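Local coordinates for protein glutathione S-transferase (Natrialba magadii ATCC 43099, PDB 6GZF) that is a Xi-class glutathione transferase that probably reduces glutathionyl-hydroquinones by means of a nucleophilic cysteine, at residues Phe37-Gln42 / Asp46-Pro51; Glu205-Ala210 / Met259-Tyr264. All blocks are in the same frame, centred on the assembly; numbering follows the deposited sequence.

Interaction 1 of 2, residues Phe37-Gln42 / Asp46-Pro51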
# COMPACT_ATOMS: atom_id res chain seq x y z
N PHE A 37 32.53 -6.32 6.49
CA PHE A 37 33.45 -7.43 6.24
C PHE A 37 33.60 -7.66 4.75
O PHE A 37 32.65 -8.08 4.08
CB PHE A 37 32.97 -8.70 6.95
CG PHE A 37 32.87 -8.56 8.45
CD1 PHE A 37 31.80 -7.89 9.03
CD2 PHE A 37 33.84 -9.10 9.27
CE1 PHE A 37 31.70 -7.76 10.40
CE2 PHE A 37 33.75 -8.98 10.65
CZ PHE A 37 32.68 -8.30 11.21
N ARG A 38 34.79 -7.40 4.22
CA ARG A 38 34.98 -7.37 2.77
C ARG A 38 36.12 -8.25 2.26
O ARG A 38 36.74 -7.93 1.24
CB ARG A 38 35.22 -5.94 2.31
CG ARG A 38 34.14 -4.96 2.73
CD ARG A 38 33.17 -4.71 1.59
NE ARG A 38 32.20 -3.67 1.92
CZ ARG A 38 32.34 -2.39 1.58
NH1 ARG A 38 31.41 -1.52 1.93
NH2 ARG A 38 33.41 -1.99 0.91
N ASN A 39 36.41 -9.35 2.95
CA ASN A 39 37.39 -10.30 2.43
C ASN A 39 36.80 -11.09 1.27
O ASN A 39 35.58 -11.26 1.17
CB ASN A 39 37.86 -11.25 3.53
CG ASN A 39 38.88 -10.61 4.46
OD1 ASN A 39 40.03 -10.39 4.08
ND2 ASN A 39 38.46 -10.32 5.68
N TRP A 40 37.67 -11.57 0.38
CA TRP A 40 37.23 -12.32 -0.78
C TRP A 40 37.75 -13.75 -0.77
O TRP A 40 38.87 -14.01 -0.31
CB TRP A 40 37.70 -11.64 -2.07
CG TRP A 40 36.93 -10.41 -2.44
CD1 TRP A 40 36.92 -9.21 -1.79
CD2 TRP A 40 36.07 -10.26 -3.58
NE1 TRP A 40 36.10 -8.33 -2.44
CE2 TRP A 40 35.56 -8.94 -3.54
CE3 TRP A 40 35.67 -11.10 -4.62
CZ2 TRP A 40 34.69 -8.45 -4.51
CZ3 TRP A 40 34.80 -10.62 -5.58
CH2 TRP A 40 34.32 -9.30 -5.51
N VAL A 41 36.93 -14.67 -1.26
CA VAL A 41 37.40 -16.01 -1.56
C VAL A 41 38.00 -15.97 -2.96
O VAL A 41 37.31 -15.65 -3.93
CB VAL A 41 36.28 -17.06 -1.50
CG1 VAL A 41 36.82 -18.44 -1.86
CG2 VAL A 41 35.65 -17.08 -0.11
N GLN A 42 39.29 -16.28 -3.07
CA GLN A 42 40.00 -16.13 -4.33
C GLN A 42 40.69 -17.42 -4.77
O GLN A 42 41.48 -17.99 -4.02
CB GLN A 42 41.03 -15.00 -4.22
CG GLN A 42 40.42 -13.62 -4.09
CD GLN A 42 39.84 -13.11 -5.40
OE1 GLN A 42 38.64 -13.26 -5.65
NE2 GLN A 42 40.68 -12.51 -6.23
N ASP A 46 48.20 -18.14 -3.49
CA ASP A 46 48.73 -17.19 -2.52
C ASP A 46 47.64 -16.63 -1.62
O ASP A 46 47.91 -16.15 -0.52
CB ASP A 46 49.46 -16.04 -3.22
CG ASP A 46 50.84 -16.43 -3.71
OD1 ASP A 46 50.99 -17.55 -4.24
OD2 ASP A 46 51.77 -15.61 -3.56
N ALA A 47 46.40 -16.69 -2.10
CA ALA A 47 45.27 -16.07 -1.41
C ALA A 47 45.00 -16.69 -0.04
O ALA A 47 45.27 -17.87 0.19
CB ALA A 47 44.02 -16.14 -2.27
N ARG A 48 44.45 -15.87 0.86
CA ARG A 48 44.12 -16.30 2.21
C ARG A 48 42.95 -17.28 2.22
O ARG A 48 43.08 -18.41 2.67
CB ARG A 48 43.79 -15.07 3.07
CG ARG A 48 43.38 -15.37 4.50
CD ARG A 48 43.16 -14.06 5.25
NE ARG A 48 42.50 -14.26 6.53
CZ ARG A 48 42.12 -13.27 7.33
NH1 ARG A 48 41.52 -13.53 8.48
NH2 ARG A 48 42.33 -12.01 6.97
N PHE A 49 41.81 -16.83 1.70
CA PHE A 49 40.63 -17.69 1.60
C PHE A 49 40.54 -18.33 0.22
O PHE A 49 40.03 -17.72 -0.72
CB PHE A 49 39.36 -16.90 1.90
CG PHE A 49 39.36 -16.21 3.24
CD1 PHE A 49 39.01 -16.91 4.38
CD2 PHE A 49 39.71 -14.88 3.35
CE1 PHE A 49 39.01 -16.28 5.61
CE2 PHE A 49 39.71 -14.24 4.57
CZ PHE A 49 39.36 -14.95 5.71
N GLN A 50 41.05 -19.55 0.11
CA GLN A 50 40.96 -20.30 -1.13
C GLN A 50 39.66 -21.10 -1.18
O GLN A 50 39.16 -21.53 -0.15
CB GLN A 50 42.17 -21.22 -1.28
CG GLN A 50 43.26 -20.66 -2.18
CD GLN A 50 44.64 -21.18 -1.84
OE1 GLN A 50 45.18 -22.05 -2.52
NE2 GLN A 50 45.22 -20.64 -0.78
N PRO A 51 39.11 -21.29 -2.39
CA PRO A 51 37.86 -22.04 -2.55
C PRO A 51 38.03 -23.53 -2.27
O PRO A 51 38.75 -24.22 -3.00
CB PRO A 51 37.49 -21.79 -4.02
CG PRO A 51 38.79 -21.49 -4.69
CD PRO A 51 39.60 -20.75 -3.67
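F49 reaches across to N39, W40 and V41, and its side chain can be followed outward. CB lies against the carbonyl O of W40 (3.7 Å from F49 CB) and beside V41. Further along the ring, F49 CD2 stays close to W40 O and comes within 4.1 Å of N39 CB. F49 CE2 meets N39, 3.7 Å from N39 CB and equally close to N39 CG, with amide and ring planes inclined by 57°. CZ, at the tip, sits over one face of the R48 guanidinium, near its rim; R48 NH1 forms a salt bridge with E142. The torsion that sets CG beside the backbone N (chi1 -56°) sends the ring along 37-42 toward N39. Behind it the backbones join where Q42 N donates to F49 O at 2.9 Å. V41 CG1 packs on P51 CD at 4.0 Å, and the CB atoms of Q42 and A47 meet at 3.7 Å. V146 and Y56 touch both V41 and F49. The arrangement is an irregular loop folded back on itself, packed against strands 144-147 and 56-60 of the thioredoxin-like domain.

Interaction 2 of 2, residues Glu205-Ala210 / Met259-Tyr264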
# COMPACT_ATOMS: atom_id res chain seq x y z
N GLU A 205 9.30 15.15 0.81
CA GLU A 205 10.22 15.38 -0.30
C GLU A 205 11.17 14.21 -0.58
O GLU A 205 11.37 13.85 -1.74
CB GLU A 205 11.02 16.67 -0.07
CG GLU A 205 10.20 17.83 0.47
CD GLU A 205 10.43 19.11 -0.31
OE1 GLU A 205 11.04 20.05 0.25
OE2 GLU A 205 9.98 19.19 -1.47
N PRO A 206 11.77 13.60 0.47
CA PRO A 206 12.59 12.41 0.17
C PRO A 206 11.79 11.26 -0.44
O PRO A 206 12.28 10.60 -1.35
CB PRO A 206 13.12 12.01 1.55
CG PRO A 206 13.13 13.27 2.33
CD PRO A 206 11.92 14.02 1.87
N TYR A 207 10.57 11.04 0.04
CA TYR A 207 9.69 10.01 -0.52
C TYR A 207 9.39 10.29 -1.98
O TYR A 207 9.45 9.38 -2.82
CB TYR A 207 8.39 9.92 0.28
CG TYR A 207 7.31 9.09 -0.39
CD1 TYR A 207 7.25 7.72 -0.20
CD2 TYR A 207 6.35 9.68 -1.21
CE1 TYR A 207 6.27 6.95 -0.80
CE2 TYR A 207 5.37 8.92 -1.82
CZ TYR A 207 5.33 7.56 -1.61
OH TYR A 207 4.35 6.81 -2.22
N ASP A 208 9.07 11.54 -2.29
CA ASP A 208 8.71 11.95 -3.64
C ASP A 208 9.83 11.64 -4.64
O ASP A 208 9.58 11.11 -5.72
CB ASP A 208 8.38 13.44 -3.68
CG ASP A 208 7.14 13.78 -2.89
OD1 ASP A 208 6.28 12.89 -2.71
OD2 ASP A 208 7.01 14.94 -2.44
N GLU A 209 11.06 11.96 -4.26
CA GLU A 209 12.22 11.69 -5.11
C GLU A 209 12.46 10.20 -5.26
O GLU A 209 12.75 9.71 -6.36
CB GLU A 209 13.47 12.37 -4.54
CG GLU A 209 13.44 13.88 -4.61
CD GLU A 209 14.63 14.51 -3.90
OE1 GLU A 209 15.70 13.86 -3.84
OE2 GLU A 209 14.50 15.65 -3.40
N ALA A 210 12.35 9.47 -4.15
CA ALA A 210 12.58 8.03 -4.14
C ALA A 210 11.60 7.30 -5.04
O ALA A 210 11.95 6.32 -5.69
CB ALA A 210 12.51 7.49 -2.72
N MET A 259 4.61 1.63 0.06
CA MET A 259 3.85 2.66 -0.64
C MET A 259 4.47 3.09 -1.97
O MET A 259 4.37 4.26 -2.35
CB MET A 259 3.66 3.88 0.27
CG MET A 259 2.33 3.90 1.00
SD MET A 259 2.24 5.14 2.30
CE MET A 259 2.87 4.21 3.70
N CYS A 260 5.10 2.16 -2.66
CA CYS A 260 5.57 2.41 -4.02
C CYS A 260 4.46 2.04 -5.00
O CYS A 260 4.57 1.07 -5.74
CB CYS A 260 6.84 1.60 -4.32
SG CYS A 260 8.23 1.98 -3.22
N ASN A 261 3.39 2.83 -4.99
CA ASN A 261 2.14 2.43 -5.63
C ASN A 261 1.78 3.18 -6.91
O ASN A 261 0.60 3.48 -7.14
CB ASN A 261 0.99 2.57 -4.63
CG ASN A 261 0.77 4.01 -4.20
OD1 ASN A 261 1.65 4.86 -4.34
ND2 ASN A 261 -0.42 4.30 -3.68
N VAL A 262 2.77 3.49 -7.74
CA VAL A 262 2.49 4.13 -9.02
C VAL A 262 1.95 3.10 -10.01
O VAL A 262 0.96 3.34 -10.70
CB VAL A 262 3.73 4.81 -9.61
CG1 VAL A 262 3.44 5.33 -11.01
CG2 VAL A 262 4.20 5.93 -8.70
N GLN A 263 2.59 1.93 -10.06
CA GLN A 263 2.18 0.88 -10.98
C GLN A 263 2.66 -0.49 -10.52
O GLN A 263 3.75 -0.62 -9.97
CB GLN A 263 2.70 1.18 -12.39
CG GLN A 263 2.14 0.27 -13.46
CD GLN A 263 2.73 0.54 -14.83
OE1 GLN A 263 2.63 1.64 -15.36
NE2 GLN A 263 3.36 -0.48 -15.42
N TYR A 264 1.84 -1.51 -10.75
CA TYR A 264 2.25 -2.89 -10.55
C TYR A 264 3.39 -3.23 -11.49
O TYR A 264 3.48 -2.68 -12.60
CB TYR A 264 1.08 -3.85 -10.80
CG TYR A 264 0.20 -4.14 -9.60
CD1 TYR A 264 0.76 -4.35 -8.35
CD2 TYR A 264 -1.18 -4.22 -9.74
CE1 TYR A 264 -0.05 -4.63 -7.25
CE2 TYR A 264 -1.99 -4.49 -8.65
CZ TYR A 264 -1.42 -4.69 -7.41
OH TYR A 264 -2.22 -4.97 -6.33
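The hydroxyl of Y207 is held from two subunits: OH donates to the carbonyl O of M259, with Y207 OH and M259 O 2.6 Å apart, and it is also hydrogen-bonded to the backbone N of R312 of the second subunit. The donor lies in the carbonyl plane of M259, at a C=O...donor angle of 159°, and the acceptor stands at the edge of the phenol ring, in the ring plane. The tyrosine thus meets the loop with its outer end. With CG anti to the backbone N (chi1 168°), the ring extends from helix 204-224 so that its hydroxyl reaches M259 O. Between the two segments apolar contact is slight: Y207 CE1 comes within 4.2 Å of M259 CB, the two side chains crossing at about a right angle, and the thioether end of M259 leads away, its side chain about 3 Å from a bound sulfate, probably from the crystallisation liquor. M259 O also receives a weak bond from N261 N, at 3.2 Å, which closes an inverse gamma turn centred on C260. The amide of N261 is turned to the neighbouring chain: ND2 is hydrogen-bonded to T256 OG1 and OD1 to the backbone N of G313, both of the second subunit. C260, at the turn, packs on A198, L214 and F215, while V310 of the second subunit packs on Y207. A phenylalanine in place of Y207 would probably leave both M259 O and the R312 N of the second subunit without their shared hydroxyl partner. One phenolic OH, giving its proton to a carbonyl and accepting from an amide N-H of the other chain, couples helix, turn and dimer interface through two directional bonds.

The two contacts follow one another in sequence and lie on opposite sides of the chain's centre, their own centres 39 Å apart and their nearest atoms about 21 Å. The first packs a loop onto the thioredoxin-like domain, the second ties helix 204-224 to a loop of the helical C-terminal domain at the dimer interface. Neither contains a predicted site residue, though each comes within 10 Å of one. In interaction 1 the side chain of W40 is about 7 Å from that of E149, a predicted glutathione-binding residue. In interaction 2 the M259 side chain is about 9 Å from that of Y254, predicted to lower the pKa of the nucleophilic cysteine.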